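Local coordinates for universal stress protein (Archaeoglobus fulgidus, PDB 6HCD) that belongs to the universal stress protein A family and probably acts in the cellular response to stress, though its precise function is unknown, at residues 42-45 with 46-50. Residues are numbered along the deposited sequence; the frame is centred on the assembly and turned at random.
Sequences LRFA and AEEAR
Phe44 and Glu48, one turn apart on a helix, lie side by side and point the same way, with the carboxylate plane turned 40° from the ring. Glu48 OE2 comes to 3.5 Å from Phe44 CE1, while the methylene carbon CG of Glu48 packs 3.7 Å from that same CE1, so aliphatic and charged portions of one side chain both meet one corner of the ring. A bend at chi2 (-82°) turns the Glu48 carboxylate to run outward alongside the phenyl group. Glu47, its chain extended, brings OE1 obliquely to 4.2 Å from Phe44 CD2. Both acids are answered by arginines: Glu48 OE1 forms a salt bridge with Arg52 of its own chain, and Arg52 of the second subunit pairs with Glu48 OE2 and Glu47 OE1. Glu48 OE2 also faces its counterpart in the second subunit, a like-charge approach that the arginines probably offset. An alanine in place of Glu48 would probably leave Arg52 of its own chain without this partner, leave Arg52 of the second subunit with Glu47 alone of this pair of acids, and bare one flank of the Phe44 ring. Beneath the side chains run regular i to i+4 helix bonds, among them Glu48 N to Phe44 O at 3.0 Å. The carbonyl of Arg43 accepts from Glu47 N at 3.1 Å and also accepts a hydrogen bond from a water, which in turn accepts one from Arg50 NH1; one face of the Arg50 guanidinium lies near Glu47 CA, offset toward its rim. Helix 36-52 is the crossover of a beta-alpha-beta unit between parallel strands 27-30 and 56-62. Leu42 packs against helix 70-89, Ala45 rests on Ile27 and Val29 of strand 27-30, and Phe44 reaches Ile152 and Ile154 of strand 151-154.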
loop_
_atom_site.group_PDB
_atom_site.type_symbol
_atom_site.label_atom_id
_atom_site.label_comp_id
_atom_site.label_asym_id
_atom_site.label_seq_id
_atom_site.Cartn_x
_atom_site.Cartn_y
_atom_site.Cartn_z
ATOM N N LEU A 42 10.659 3.227 6.681
ATOM C CA LEU A 42 11.142 4.612 6.612
ATOM C C LEU A 42 11.970 4.833 5.346
ATOM O O LEU A 42 11.846 5.864 4.728
ATOM C CB LEU A 42 11.959 4.918 7.867
ATOM C CG LEU A 42 11.151 5.075 9.150
ATOM C CD1 LEU A 42 12.041 4.920 10.376
ATOM C CD2 LEU A 42 10.400 6.392 9.181
ATOM N N ARG A 43 12.825 3.871 4.983
ATOM C CA ARG A 43 13.647 3.980 3.777
ATOM C C ARG A 43 12.741 4.078 2.539
ATOM O O ARG A 43 13.009 4.878 1.642
ATOM C CB ARG A 43 14.632 2.810 3.672
ATOM C CG ARG A 43 15.783 2.915 4.659
ATOM C CD ARG A 43 16.983 2.060 4.290
ATOM N NE ARG A 43 16.664 0.647 4.367
ATOM C CZ ARG A 43 16.826 -0.103 5.457
ATOM N NH1 ARG A 43 17.308 0.437 6.564
ATOM N NH2 ARG A 43 16.496 -1.380 5.440
ATOM N N PHE A 44 11.668 3.284 2.496
ATOM C CA PHE A 44 10.751 3.332 1.338
ATOM C C PHE A 44 10.022 4.682 1.294
ATOM O O PHE A 44 9.893 5.277 0.229
ATOM C CB PHE A 44 9.728 2.192 1.353
ATOM C CG PHE A 44 9.031 2.014 0.028
ATOM C CD1 PHE A 44 7.911 2.765 -0.290
ATOM C CD2 PHE A 44 9.521 1.126 -0.913
ATOM C CE1 PHE A 44 7.274 2.596 -1.507
ATOM C CE2 PHE A 44 8.875 0.951 -2.128
ATOM C CZ PHE A 44 7.755 1.690 -2.421
ATOM N N ALA A 45 9.539 5.134 2.460
ATOM C CA ALA A 45 8.874 6.420 2.611
ATOM C C ALA A 45 9.785 7.574 2.161
ATOM O O ALA A 45 9.327 8.487 1.474
ATOM C CB ALA A 45 8.410 6.593 4.035
ATOM N N ALA A 46 11.057 7.543 2.564
ATOM C CA ALA A 46 12.040 8.575 2.200
ATOM C C ALA A 46 12.239 8.613 0.685
ATOM O O ALA A 46 12.374 9.699 0.113
ATOM C CB ALA A 46 13.370 8.346 2.898
ATOM N N GLU A 47 12.273 7.441 0.042
ATOM C CA GLU A 47 12.465 7.365 -1.393
ATOM C C GLU A 47 11.244 7.978 -2.096
ATOM O O GLU A 47 11.404 8.754 -3.036
ATOM C CB GLU A 47 12.748 5.916 -1.793
ATOM C CG GLU A 47 12.834 5.679 -3.287
ATOM C CD GLU A 47 13.021 4.223 -3.683
ATOM O OE1 GLU A 47 12.195 3.337 -3.315
ATOM O OE2 GLU A 47 13.987 3.982 -4.377
ATOM N N GLU A 48 10.034 7.649 -1.630
ATOM C CA GLU A 48 8.805 8.242 -2.165
ATOM C C GLU A 48 8.879 9.779 -2.064
ATOM O O GLU A 48 8.541 10.500 -3.002
ATOM C CB GLU A 48 7.590 7.720 -1.391
ATOM C CG GLU A 48 7.158 6.332 -1.793
ATOM C CD GLU A 48 6.297 6.265 -3.039
ATOM O OE1 GLU A 48 5.870 7.321 -3.507
ATOM O OE2 GLU A 48 6.093 5.157 -3.548
ATOM N N ALA A 49 9.331 10.271 -0.909
ATOM C CA ALA A 49 9.393 11.699 -0.602
ATOM C C ALA A 49 10.433 12.393 -1.496
ATOM O O ALA A 49 10.166 13.475 -2.009
ATOM C CB ALA A 49 9.719 11.890 0.862
ATOM N N ARG A 50 11.614 11.776 -1.652
ATOM C CA ARG A 50 12.693 12.292 -2.516
ATOM C C ARG A 50 12.210 12.415 -3.963
ATOM O O ARG A 50 12.490 13.398 -4.620
ATOM C CB ARG A 50 13.911 11.370 -2.519
ATOM C CG ARG A 50 14.808 11.508 -1.294
ATOM C CD ARG A 50 16.133 10.779 -1.483
ATOM N NE ARG A 50 16.069 9.561 -2.283
ATOM C CZ ARG A 50 16.089 8.318 -1.795
ATOM N NH1 ARG A 50 16.160 8.111 -0.487
ATOM N NH2 ARG A 50 16.084 7.301 -2.643
HETATM O O HOH W 1 15.379 5.728 0.671
#